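Local coordinates for extracellular ligand-binding receptor (Rhodopseudomonas palustris, PDB 3SG0), which probably binds lignin-derived aromatic acids for uptake, as a solute-binding protein of the leucine-binding family, and holds benzoyl-formic acid in this crystal, at residues Thr33-Gly38 against Leu68-Asp73; Val90-Gly95 against Pro115-Ala120; Gly44-Lys49 against Ala303-Gly308; Ile28-Thr33 against Val63-Leu68. One frame throughout, in Å; residues are numbered along the deposited sequence. Where two conformers were deposited one is given.

Contact 1 (Thr33-Gly38 against Leu68-Asp73)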
loop_
_atom_site.group_PDB
_atom_site.type_symbol
_atom_site.label_atom_id
_atom_site.label_comp_id
_atom_site.label_asym_id
_atom_site.label_seq_id
_atom_site.Cartn_x
_atom_site.Cartn_y
_atom_site.Cartn_z
ATOM N N THR A 33 3.217 -4.381 -13.074
ATOM C CA THR A 33 3.231 -2.976 -13.455
ATOM C C THR A 33 3.313 -2.160 -12.181
ATOM O O THR A 33 2.582 -2.410 -11.215
ATOM C CB THR A 33 2.017 -2.601 -14.343
ATOM O OG1 THR A 33 2.143 -1.243 -14.796
ATOM C CG2 THR A 33 0.684 -2.798 -13.632
HETATM N N MSE A 34 4.248 -1.211 -12.155
HETATM C CA MSE A 34 4.466 -0.403 -10.961
HETATM C C MSE A 34 4.780 1.025 -11.350
HETATM O O MSE A 34 5.229 1.296 -12.473
HETATM C CB MSE A 34 5.602 -0.967 -10.110
HETATM C CG MSE A 34 6.961 -0.955 -10.796
HETATM SE SE MSE A 34 7.410 -2.627 -11.744
HETATM C CE MSE A 34 7.775 -3.701 -10.158
ATOM N N SER A 35 4.540 1.937 -10.417
ATOM C CA SER A 35 4.731 3.360 -10.674
ATOM C C SER A 35 6.158 3.770 -10.328
ATOM O O SER A 35 6.412 4.410 -9.319
ATOM C CB SER A 35 3.710 4.185 -9.884
ATOM O OG SER A 35 2.377 3.751 -10.145
ATOM N N ALA A 36 7.099 3.343 -11.161
ATOM C CA ALA A 36 8.519 3.576 -10.910
ATOM C C ALA A 36 8.959 5.002 -11.233
ATOM O O ALA A 36 10.039 5.423 -10.824
ATOM C CB ALA A 36 9.369 2.558 -11.664
ATOM N N SER A 37 8.128 5.739 -11.956
ATOM C CA SER A 37 8.345 7.158 -12.211
ATOM C C SER A 37 7.004 7.863 -12.024
ATOM O O SER A 37 5.972 7.212 -11.826
ATOM C CB SER A 37 8.917 7.396 -13.609
ATOM O OG SER A 37 8.092 6.830 -14.607
ATOM N N GLY A 38 7.010 9.193 -12.055
ATOM C CA GLY A 38 5.823 9.965 -11.731
ATOM C C GLY A 38 5.713 10.173 -10.232
ATOM O O GLY A 38 6.618 9.821 -9.482
ATOM N N LEU A 68 7.133 -3.740 -15.715
ATOM C CA LEU A 68 6.946 -2.559 -16.550
ATOM C C LEU A 68 6.607 -1.357 -15.692
ATOM O O LEU A 68 5.845 -1.462 -14.732
ATOM C CB LEU A 68 5.816 -2.785 -17.559
ATOM C CG LEU A 68 6.027 -3.890 -18.593
ATOM C CD1 LEU A 68 4.745 -4.178 -19.366
ATOM C CD2 LEU A 68 7.157 -3.519 -19.543
ATOM N N ASP A 69 7.156 -0.206 -16.052
ATOM C CA ASP A 69 6.832 1.051 -15.393
ATOM C C ASP A 69 5.546 1.610 -15.999
ATOM O O ASP A 69 5.410 1.688 -17.225
ATOM C CB ASP A 69 7.995 2.022 -15.628
ATOM C CG ASP A 69 7.824 3.371 -14.946
ATOM O OD1 ASP A 69 6.935 3.550 -14.086
ATOM O OD2 ASP A 69 8.632 4.266 -15.283
ATOM N N ASP A 70 4.592 1.994 -15.157
ATOM C CA ASP A 70 3.377 2.656 -15.634
ATOM C C ASP A 70 3.375 4.165 -15.412
ATOM O O ASP A 70 2.389 4.826 -15.718
ATOM C CB ASP A 70 2.103 2.025 -15.055
ATOM C CG ASP A 70 2.100 1.977 -13.545
ATOM O OD1 ASP A 70 2.406 3.004 -12.891
ATOM O OD2 ASP A 70 1.761 0.894 -13.009
ATOM N N GLU A 71 4.469 4.710 -14.884
ATOM C CA GLU A 71 4.643 6.162 -14.815
ATOM C C GLU A 71 3.603 6.827 -13.918
ATOM O O GLU A 71 3.379 8.030 -14.022
ATOM C CB GLU A 71 4.649 6.786 -16.218
ATOM C CG GLU A 71 5.788 6.249 -17.046
ATOM C CD GLU A 71 5.905 6.861 -18.425
ATOM O OE1 GLU A 71 5.112 7.766 -18.776
ATOM O OE2 GLU A 71 6.819 6.418 -19.155
ATOM N N SER A 72 2.987 6.061 -13.019
ATOM C CA SER A 72 1.894 6.579 -12.177
ATOM C C SER A 72 0.674 6.977 -13.011
ATOM O O SER A 72 -0.124 7.806 -12.577
ATOM C CB SER A 72 2.335 7.788 -11.330
ATOM O OG SER A 72 3.527 7.544 -10.597
ATOM N N ASP A 73 0.518 6.373 -14.187
ATOM C CA ASP A 73 -0.539 6.761 -15.108
ATOM C C ASP A 73 -1.498 5.605 -15.358
ATOM O O ASP A 73 -1.096 4.534 -15.810
ATOM C CB ASP A 73 0.057 7.243 -16.429
ATOM C CG ASP A 73 -0.998 7.666 -17.415
ATOM O OD1 ASP A 73 -1.597 8.742 -17.204
ATOM O OD2 ASP A 73 -1.236 6.928 -18.392
#

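Contact 2 (Val90-Gly95 against Pro115-Ala120). With 173 (benzoyl-formic acid), chain B.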
loop_
_atom_site.group_PDB
_atom_site.type_symbol
_atom_site.label_atom_id
_atom_site.label_comp_id
_atom_site.label_asym_id
_atom_site.label_seq_id
_atom_site.Cartn_x
_atom_site.Cartn_y
_atom_site.Cartn_z
ATOM N N VAL A 90 0.685 -13.998 -18.944
ATOM C CA VAL A 90 1.161 -14.222 -17.592
ATOM C C VAL A 90 0.135 -14.965 -16.745
ATOM O O VAL A 90 -1.081 -14.823 -16.923
ATOM C CB VAL A 90 1.576 -12.911 -16.897
ATOM C CG1 VAL A 90 2.720 -12.257 -17.650
ATOM C CG2 VAL A 90 0.401 -11.949 -16.768
ATOM N N ASP A 91 0.637 -15.766 -15.818
ATOM C CA ASP A 91 -0.226 -16.517 -14.923
ATOM C C ASP A 91 -0.819 -15.669 -13.813
ATOM O O ASP A 91 -1.910 -15.968 -13.319
ATOM C CB ASP A 91 0.551 -17.686 -14.332
ATOM C CG ASP A 91 1.020 -18.640 -15.394
ATOM O OD1 ASP A 91 0.153 -19.235 -16.062
ATOM O OD2 ASP A 91 2.250 -18.782 -15.591
ATOM N N VAL A 92 -0.084 -14.632 -13.415
ATOM C CA VAL A 92 -0.510 -13.705 -12.379
ATOM C C VAL A 92 -0.068 -12.308 -12.789
ATOM O O VAL A 92 1.031 -12.144 -13.326
ATOM C CB VAL A 92 0.141 -14.038 -11.017
ATOM C CG1 VAL A 92 -0.292 -13.046 -9.945
ATOM C CG2 VAL A 92 -0.189 -15.464 -10.591
ATOM N N LEU A 93 -0.912 -11.312 -12.533
ATOM C CA LEU A 93 -0.563 -9.907 -12.728
ATOM C C LEU A 93 -0.437 -9.269 -11.365
ATOM O O LEU A 93 -1.222 -9.571 -10.473
ATOM C CB LEU A 93 -1.666 -9.208 -13.510
ATOM C CG LEU A 93 -1.468 -7.743 -13.889
ATOM C CD1 LEU A 93 -0.165 -7.510 -14.663
ATOM C CD2 LEU A 93 -2.663 -7.239 -14.687
ATOM N N ILE A 94 0.550 -8.398 -11.202
ATOM C CA ILE A 94 0.765 -7.678 -9.957
ATOM C C ILE A 94 0.839 -6.187 -10.264
ATOM O O ILE A 94 1.542 -5.778 -11.195
ATOM C CB ILE A 94 2.058 -8.152 -9.262
ATOM C CG1 ILE A 94 2.002 -9.673 -9.021
ATOM C CG2 ILE A 94 2.292 -7.366 -7.986
ATOM C CD1 ILE A 94 3.206 -10.235 -8.283
ATOM N N GLY A 95 0.101 -5.379 -9.514
ATOM C CA GLY A 95 0.173 -3.931 -9.647
ATOM C C GLY A 95 -1.177 -3.255 -9.498
ATOM O O GLY A 95 -2.187 -3.903 -9.197
ATOM N N PRO A 115 -5.514 -13.789 -11.897
ATOM C CA PRO A 115 -5.450 -13.123 -10.595
ATOM C C PRO A 115 -4.593 -11.863 -10.659
ATOM O O PRO A 115 -3.543 -11.834 -11.318
ATOM C CB PRO A 115 -4.771 -14.149 -9.679
ATOM C CG PRO A 115 -4.722 -15.405 -10.418
ATOM C CD PRO A 115 -4.959 -15.152 -11.871
ATOM N N LEU A 116 -5.052 -10.829 -9.965
ATOM C CA LEU A 116 -4.368 -9.550 -9.845
ATOM C C LEU A 116 -4.011 -9.326 -8.388
ATOM O O LEU A 116 -4.901 -9.285 -7.538
ATOM C CB LEU A 116 -5.277 -8.403 -10.307
ATOM C CG LEU A 116 -4.743 -6.987 -10.059
ATOM C CD1 LEU A 116 -3.491 -6.713 -10.873
ATOM C CD2 LEU A 116 -5.804 -5.939 -10.347
HETATM N N MSE A 117 -2.719 -9.189 -8.099
HETATM C CA MSE A 117 -2.260 -8.822 -6.763
HETATM C C MSE A 117 -2.002 -7.320 -6.793
HETATM O O MSE A 117 -0.969 -6.880 -7.309
HETATM C CB MSE A 117 -0.970 -9.557 -6.398
HETATM C CG MSE A 117 -0.940 -11.026 -6.781
HETATM SE SE MSE A 117 -2.298 -12.129 -5.978
HETATM C CE MSE A 117 -1.705 -11.969 -4.117
ATOM N N THR A 118 -2.933 -6.509 -6.303
ATOM C CA THR A 118 -2.691 -5.077 -6.326
ATOM C C THR A 118 -1.759 -4.678 -5.192
ATOM O O THR A 118 -1.781 -5.295 -4.126
ATOM C CB THR A 118 -3.997 -4.264 -6.291
ATOM O OG1 THR A 118 -3.681 -2.879 -6.445
ATOM C CG2 THR A 118 -4.765 -4.441 -4.988
HETATM N N MSE A 119 -0.934 -3.658 -5.423
HETATM C CA MSE A 119 -0.002 -3.178 -4.403
HETATM C C MSE A 119 -0.452 -1.866 -3.758
HETATM O O MSE A 119 0.277 -1.286 -2.946
HETATM C CB MSE A 119 1.419 -3.063 -4.970
HETATM C CG MSE A 119 1.973 -4.402 -5.438
HETATM SE SE MSE A 119 3.790 -4.311 -6.084
HETATM C CE MSE A 119 3.467 -3.380 -7.770
ATOM N N ALA A 120 -1.654 -1.414 -4.100
ATOM C CA ALA A 120 -2.181 -0.149 -3.613
ATOM C C ALA A 120 -3.080 -0.356 -2.392
ATOM O O ALA A 120 -3.293 -1.493 -1.955
ATOM C CB ALA A 120 -2.904 0.565 -4.739
HETATM O O1B 173 B . -3.005 3.467 -2.831
HETATM C C1 173 B . -2.401 4.472 -3.095
HETATM O O1A 173 B . -2.814 5.376 -4.067
HETATM C C2 173 B . -1.273 4.936 -2.214
HETATM O O2 173 B . -0.850 6.050 -2.307
HETATM C C1G 173 B . -0.678 3.930 -1.279
HETATM C C2D 173 B . -0.367 2.530 -1.796
HETATM C C2E 173 B . 0.211 1.490 -0.859
HETATM C C3 173 B . 0.458 1.862 0.602
HETATM C C1E 173 B . 0.130 3.283 1.097
HETATM C C1D 173 B . -0.435 4.333 0.163
#

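Contact 3 (Gly44-Lys49 against Ala303-Gly308)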
loop_
_atom_site.group_PDB
_atom_site.type_symbol
_atom_site.label_atom_id
_atom_site.label_comp_id
_atom_site.label_asym_id
_atom_site.label_seq_id
_atom_site.Cartn_x
_atom_site.Cartn_y
_atom_site.Cartn_z
ATOM N N GLY A 44 6.835 2.924 -6.326
ATOM C CA GLY A 44 7.151 1.990 -7.390
ATOM C C GLY A 44 8.618 1.674 -7.591
ATOM O O GLY A 44 8.954 0.575 -8.035
ATOM N N GLN A 45 9.507 2.612 -7.292
ATOM C CA GLN A 45 10.929 2.318 -7.431
ATOM C C GLN A 45 11.392 1.190 -6.498
ATOM O O GLN A 45 12.098 0.289 -6.930
ATOM C CB GLN A 45 11.782 3.575 -7.267
ATOM C CG GLN A 45 11.889 4.379 -8.529
ATOM C CD GLN A 45 12.799 3.725 -9.556
ATOM O OE1 GLN A 45 13.836 3.147 -9.212
ATOM N NE2 GLN A 45 12.414 3.807 -10.823
ATOM N N PRO A 46 10.987 1.225 -5.216
ATOM C CA PRO A 46 11.319 0.103 -4.330
ATOM C C PRO A 46 10.794 -1.228 -4.872
ATOM O O PRO A 46 11.451 -2.262 -4.734
ATOM C CB PRO A 46 10.603 0.485 -3.029
ATOM C CG PRO A 46 10.675 1.981 -3.026
ATOM C CD PRO A 46 10.432 2.365 -4.465
ATOM N N GLN A 47 9.610 -1.205 -5.470
ATOM C CA GLN A 47 9.029 -2.404 -6.063
ATOM C C GLN A 47 9.872 -2.878 -7.246
ATOM O O GLN A 47 10.177 -4.059 -7.363
ATOM C CB GLN A 47 7.568 -2.144 -6.424
ATOM C CG GLN A 47 6.745 -1.949 -5.152
ATOM C CD GLN A 47 5.464 -1.177 -5.335
ATOM O OE1 GLN A 47 5.088 -0.788 -6.447
ATOM N NE2 GLN A 47 4.781 -0.937 -4.226
ATOM N N SER A 48 10.295 -1.952 -8.094
ATOM C CA SER A 48 11.143 -2.293 -9.230
ATOM C C SER A 48 12.427 -2.977 -8.767
ATOM O O SER A 48 12.895 -3.938 -9.380
ATOM C CB SER A 48 11.481 -1.030 -10.015
ATOM O OG SER A 48 12.225 -1.342 -11.178
ATOM N N LYS A 49 13.002 -2.482 -7.673
ATOM C CA LYS A 49 14.248 -3.031 -7.145
ATOM C C LYS A 49 14.072 -4.362 -6.436
ATOM O O LYS A 49 15.024 -5.118 -6.264
ATOM C CB LYS A 49 14.924 -2.027 -6.218
ATOM C CG LYS A 49 15.421 -0.786 -6.937
ATOM C CD LYS A 49 16.021 0.233 -5.981
ATOM C CE LYS A 49 16.317 1.543 -6.700
ATOM N NZ LYS A 49 16.709 2.612 -5.738
ATOM N N ALA A 303 19.424 -1.075 1.904
ATOM C CA ALA A 303 18.203 -1.416 2.626
ATOM C C ALA A 303 16.968 -1.018 1.829
ATOM O O ALA A 303 16.939 0.038 1.197
ATOM C CB ALA A 303 18.185 -0.737 3.985
ATOM N N PRO A 304 15.933 -1.860 1.872
ATOM C CA PRO A 304 14.691 -1.519 1.178
ATOM C C PRO A 304 13.827 -0.584 2.007
ATOM O O PRO A 304 14.007 -0.469 3.224
ATOM C CB PRO A 304 13.992 -2.869 1.065
ATOM C CG PRO A 304 14.420 -3.595 2.303
ATOM C CD PRO A 304 15.859 -3.175 2.536
ATOM N N THR A 305 12.886 0.071 1.340
ATOM C CA THR A 305 11.791 0.730 2.036
ATOM C C THR A 305 10.542 -0.149 1.954
ATOM O O THR A 305 10.485 -1.129 1.196
ATOM C CB THR A 305 11.506 2.122 1.472
ATOM O OG1 THR A 305 10.992 1.985 0.140
ATOM C CG2 THR A 305 12.779 2.967 1.454
ATOM N N ILE A 306 9.537 0.208 2.738
ATOM C CA ILE A 306 8.370 -0.640 2.896
ATOM C C ILE A 306 7.678 -0.955 1.572
ATOM O O ILE A 306 7.105 -2.031 1.402
ATOM C CB ILE A 306 7.348 -0.013 3.868
ATOM C CG1 ILE A 306 6.272 -1.028 4.244
ATOM C CG2 ILE A 306 6.741 1.255 3.284
ATOM C CD1 ILE A 306 5.324 -0.532 5.324
ATOM N N PHE A 307 7.705 -0.032 0.616
ATOM C CA PHE A 307 6.909 -0.244 -0.584
ATOM C C PHE A 307 7.336 -1.467 -1.378
ATOM O O PHE A 307 6.507 -2.100 -2.021
ATOM C CB PHE A 307 6.784 1.046 -1.393
ATOM C CG PHE A 307 6.061 2.095 -0.627
ATOM C CD1 PHE A 307 6.741 3.119 0.018
ATOM C CD2 PHE A 307 4.696 1.980 -0.435
ATOM C CE1 PHE A 307 6.050 4.038 0.801
ATOM C CE2 PHE A 307 4.008 2.894 0.349
ATOM C CZ PHE A 307 4.684 3.917 0.969
ATOM N N GLY A 308 8.612 -1.837 -1.295
ATOM C CA GLY A 308 9.063 -3.061 -1.930
ATOM C C GLY A 308 8.409 -4.297 -1.326
ATOM O O GLY A 308 8.202 -5.315 -2.000
#

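Contact 4 (Ile28-Thr33 against Val63-Leu68)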
loop_
_atom_site.group_PDB
_atom_site.type_symbol
_atom_site.label_atom_id
_atom_site.label_comp_id
_atom_site.label_asym_id
_atom_site.label_seq_id
_atom_site.Cartn_x
_atom_site.Cartn_y
_atom_site.Cartn_z
ATOM N N ILE A 28 6.377 -20.664 -15.386
ATOM C CA ILE A 28 5.459 -19.752 -14.711
ATOM C C ILE A 28 5.862 -18.322 -15.051
ATOM O O ILE A 28 7.047 -17.981 -15.024
ATOM C CB ILE A 28 5.477 -19.976 -13.196
ATOM C CG1 ILE A 28 4.970 -21.386 -12.875
ATOM C CG2 ILE A 28 4.629 -18.931 -12.500
ATOM C CD1 ILE A 28 5.150 -21.797 -11.429
ATOM N N LYS A 29 4.882 -17.488 -15.381
ATOM C CA LYS A 29 5.158 -16.106 -15.778
ATOM C C LYS A 29 4.361 -15.145 -14.929
ATOM O O LYS A 29 3.152 -15.316 -14.749
ATOM C CB LYS A 29 4.818 -15.899 -17.248
ATOM C CG LYS A 29 5.656 -16.724 -18.203
ATOM C CD LYS A 29 5.240 -16.451 -19.632
ATOM C CE LYS A 29 6.159 -17.138 -20.621
ATOM N NZ LYS A 29 5.883 -16.681 -22.013
ATOM N N ILE A 30 5.043 -14.147 -14.382
ATOM C CA ILE A 30 4.425 -13.174 -13.495
ATOM C C ILE A 30 4.627 -11.799 -14.114
ATOM O O ILE A 30 5.770 -11.408 -14.395
ATOM C CB ILE A 30 5.099 -13.184 -12.110
ATOM C CG1 ILE A 30 5.111 -14.587 -11.494
ATOM C CG2 ILE A 30 4.449 -12.162 -11.190
ATOM C CD1 ILE A 30 3.766 -15.127 -11.123
ATOM N N GLY A 31 3.543 -11.072 -14.355
ATOM C CA GLY A 31 3.633 -9.721 -14.884
ATOM C C GLY A 31 3.473 -8.705 -13.780
ATOM O O GLY A 31 2.637 -8.891 -12.895
ATOM N N ILE A 32 4.248 -7.628 -13.828
ATOM C CA ILE A 32 4.188 -6.593 -12.806
ATOM C C ILE A 32 4.157 -5.227 -13.477
ATOM O O ILE A 32 4.964 -4.953 -14.368
ATOM C CB ILE A 32 5.418 -6.654 -11.868
ATOM C CG1 ILE A 32 5.681 -8.084 -11.386
ATOM C CG2 ILE A 32 5.225 -5.721 -10.686
ATOM C CD1 ILE A 32 7.031 -8.252 -10.688
ATOM N N THR A 33 3.217 -4.381 -13.074
ATOM C CA THR A 33 3.231 -2.976 -13.455
ATOM C C THR A 33 3.313 -2.160 -12.181
ATOM O O THR A 33 2.582 -2.410 -11.215
ATOM C CB THR A 33 2.017 -2.601 -14.343
ATOM O OG1 THR A 33 2.143 -1.243 -14.796
ATOM C CG2 THR A 33 0.684 -2.798 -13.632
ATOM N N VAL A 63 10.349 -19.576 -12.831
ATOM C CA VAL A 63 9.462 -18.424 -12.796
ATOM C C VAL A 63 10.178 -17.264 -13.471
ATOM O O VAL A 63 11.336 -16.976 -13.153
ATOM C CB VAL A 63 9.123 -18.023 -11.351
ATOM C CG1 VAL A 63 8.159 -16.836 -11.330
ATOM C CG2 VAL A 63 8.530 -19.201 -10.594
ATOM N N THR A 64 9.502 -16.619 -14.416
ATOM C CA THR A 64 10.033 -15.457 -15.108
ATOM C C THR A 64 9.150 -14.253 -14.787
ATOM O O THR A 64 7.920 -14.348 -14.848
ATOM C CB THR A 64 10.021 -15.685 -16.619
ATOM O OG1 THR A 64 10.827 -16.830 -16.934
ATOM C CG2 THR A 64 10.562 -14.462 -17.353
ATOM N N TYR A 65 9.778 -13.125 -14.461
ATOM C CA TYR A 65 9.076 -11.894 -14.126
ATOM C C TYR A 65 9.204 -10.902 -15.266
ATOM O O TYR A 65 10.281 -10.751 -15.852
ATOM C CB TYR A 65 9.668 -11.287 -12.855
ATOM C CG TYR A 65 9.560 -12.222 -11.677
ATOM C CD1 TYR A 65 8.402 -12.263 -10.914
ATOM C CD2 TYR A 65 10.594 -13.090 -11.342
ATOM C CE1 TYR A 65 8.275 -13.124 -9.849
ATOM C CE2 TYR A 65 10.473 -13.962 -10.270
ATOM C CZ TYR A 65 9.309 -13.970 -9.528
ATOM O OH TYR A 65 9.163 -14.826 -8.460
ATOM N N PHE A 66 8.102 -10.226 -15.571
ATOM C CA PHE A 66 8.056 -9.201 -16.603
ATOM C C PHE A 66 7.563 -7.928 -15.962
ATOM O O PHE A 66 6.365 -7.794 -15.710
ATOM C CB PHE A 66 7.080 -9.618 -17.697
ATOM C CG PHE A 66 7.441 -10.910 -18.364
ATOM C CD1 PHE A 66 8.187 -10.914 -19.532
ATOM C CD2 PHE A 66 7.045 -12.125 -17.826
ATOM C CE1 PHE A 66 8.528 -12.104 -20.156
ATOM C CE2 PHE A 66 7.384 -13.320 -18.444
ATOM C CZ PHE A 66 8.128 -13.306 -19.611
ATOM N N ALA A 67 8.475 -7.000 -15.684
ATOM C CA ALA A 67 8.168 -5.790 -14.936
ATOM C C ALA A 67 8.162 -4.568 -15.846
ATOM O O ALA A 67 9.079 -4.381 -16.651
ATOM C CB ALA A 67 9.184 -5.603 -13.817
ATOM N N LEU A 68 7.133 -3.740 -15.715
ATOM C CA LEU A 68 6.946 -2.559 -16.550
ATOM C C LEU A 68 6.607 -1.357 -15.692
ATOM O O LEU A 68 5.845 -1.462 -14.732
ATOM C CB LEU A 68 5.816 -2.785 -17.559
ATOM C CG LEU A 68 6.027 -3.890 -18.593
ATOM C CD1 LEU A 68 4.745 -4.178 -19.366
ATOM C CD2 LEU A 68 7.157 -3.519 -19.543
#

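Contact 1 (Thr33-Gly38 against Leu68-Asp73)
Thr33 pairs with Leu68 and Met34 with Asp69 in parallel register, tied by Met34 N to Leu68 O (3.0 Å) and Asp70 N to Met34 O (2.8 Å), before both chains leave the sheet as loops. Beyond that point two aspartates take over. Asp70 CG stands between its own backbone N and carbonyl carbon (chi1 55°), which places CG next to residues 33-35. Its OD1 receives Ser35 OG at 2.8 Å on the syn lone pair and, on the anti lone pair, Ser72 N, closing an Asx turn. OD2 takes Thr33 OG1 at 2.8 Å on its anti side, and Ser96 OG as well. An alanine in place of Asp70 would probably leave the hydroxyls of Thr33 and Ser35 and the N-H of Ser72 without this shared acceptor. Asp69 repeats the device: Ser37 OG donates to the syn lone pair of OD2 at 2.7 Å, while Glu71 N reaches OD1 from above the carboxylate plane in a second Asx turn. Ser72 OG then donates to Ser37 O at 2.8 Å. Glycine suits position 38, since a side chain there would run into Glu71 O and Ser72 OG. The small hydroxyl residues thus let two loops lie close, with the aspartates as common acceptors. Helix 74-86 lies against this junction: Asp73 caps its start through Lys76 N, and Asn80 donates to Thr33 OG1 and Asp69 O. On the other side of strand 28-34, Thr33 bonds through its backbone to Ile94 of strand 92-94, and its side chain touches Leu105 of helix 99-111.

Contact 2 (Val90-Gly95 against Pro115-Ala120)
Leu93 and Met117 carry the backbone pairing of two parallel strands, inclined by only 17°. Leu93 N donates to Pro115 O at 2.9 Å, Leu93 O receives Met117 N at 2.8 Å, and Gly95 N continues the pattern to Met117 O. Pro115 has no N-H to offer the other strand; its CD lies 3.5 Å from Asp91 O, a buried oxygen with no polar partner in the model. The strands are the two arms of a beta-alpha-beta unit whose crossover is helix 99-111, as in the Rossmann-like lobes of periplasmic binding proteins.

The apolar contacts fall on two faces. Toward the crossover helix, Leu93 and Leu116 lie side by side and point the same way, CG of the first 3.8 Å from CD1 of the second; Leu116 goes on to Leu105 and Ala109. On the other face Met117 CG fits between Val92 and Ile94, 3.8 Å from Val92 CG1, and bends at chi2 (-60°) so that its selenium end leads off toward helices 306-328 and 334-344. Met119 crosses Ile94 at about a right angle, SE 3.9 Å from Ile94 CG2, and its CE rests against Gly95 CA. The backbone angles of Gly95 themselves call for glycine.

Just past the end of strand 116-118 the chain reaches the ligand. Met119 O is 3.5 Å from C2E of benzoyl-formic acid, and Ala120 CB is 3.5 Å from its carboxylate O1B; Thr99, Ala121 N and Arg198 hydrogen-bond the ligand.

Contact 3 (Gly44-Lys49 against Ala303-Gly308)
The start of helix 306-328, where Phe307 lines the benzoyl-formic acid pocket, is held against helix 41-50 by Pro46 and Gln47. Gln47 NE2 donates to Phe307 O at 3.0 Å with an N-H...O angle of 156°. The acceptor lies in the plane of the amide, whereas the donor stands well above the plane of the carbonyl. Gln47 CG is anti to its own carbonyl carbon (chi1 -67°), and the chain runs extended from there, CG itself passing 3.1 Å from Phe307 O. The far end of the amide, OE1, accepts from Ser97 OG, which fixes which way round the group is turned. An alanine here would probably leave Phe307 O and the Ser97 hydroxyl without these mates.

Pro46 packs its ring on the other segment, CB 4.2 Å from Phe307 CB. Its CG also lies 3.2 Å from Thr305 OG1 and its CB 3.5 Å from Gly308 N, as van der Waals neighbours. Lacking an N-H, the proline also kinks its helix. Gly308 suits the close approach, its CA 4.2 Å from Gln47 CA; a side chain would crowd Pro46 O.

Around the contact, Gln47 also touches Met119, beyond strand 116-118, while Lys49 and Pro304 both pack on Tyr295 of helix 283-298.

Contact 4 (Ile28-Thr33 against Val63-Leu68)
Ile30 and Tyr65 form the tight centre of two parallel strands, inclined by 15° and joined along their length by five backbone hydrogen bonds, from Thr64 N to Ile28 O (2.9 Å) through to Leu68 N to Ile32 O (2.8 Å). The two side chains lie side by side and point the same way, Ile30 CB approaching Tyr65 CD1 obliquely at 3.6 Å. Ile30 CG1 sits anti to its carbonyl carbon (chi1 -55°) and meets Val63 CG1 at 3.8 Å. The isoleucines of this face continue onto helix 306-328: Ile28 touches Ile322, Ile30 Met315 and Ile32 Leu311. Toward the end of the strands the packing slackens, Ile32 CB lying 4.4 Å from the CB of Ala67, which is exposed and too short to reach further across.

The opposite face is more open. Lys29 crosses Phe66 obliquely, its CG reaching the edge of the ring at CE2, 3.8 Å away. Gly31, which pairs with Phe66, puts no side chain on this face, and Phe66 packs onward on Leu84 of helix 74-86. Lys29 NZ makes a long, weak ion pair with Glu88, and Thr64 is partly exposed, its hydroxyl bonded to Glu27.

The isoleucines and Val63 thus serve the face turned to helix 306-328, while the other face mixes the polar ends of Lys29 and Thr64 with the apolar Phe66 and Leu68. Tyr65 combines both characters: its ring belongs to the apolar layer while its OH, bonded to Pro55 O, is satisfied at the border. Between the strands, the N-H and C=O groups of the five bonds satisfy one another.

In the fold
Contacts 1, 2 and 4 share one sheet, in which strand 28-34 lies between 61-69 and 92-94, with 116-118 beyond. Contact 4 passes directly into contact 1 through Thr33 and Leu68, their centres 15 Å apart; contact 2 follows later in the chain, its centre 9 Å from that of contact 4, and Ile94 bonds to Gly31 and Thr33. Contact 3 joins segments more than 250 residues apart, the first falling between the two of contact 1; their centres are 13 Å apart, with Gln45 bonded to Ala36. The carboxy ends of the strands point toward the ligand, so contacts 2 and 3 both supply pocket residues, and contact 1 lies close by, the Ser35 side chain about 8 Å from the ligand.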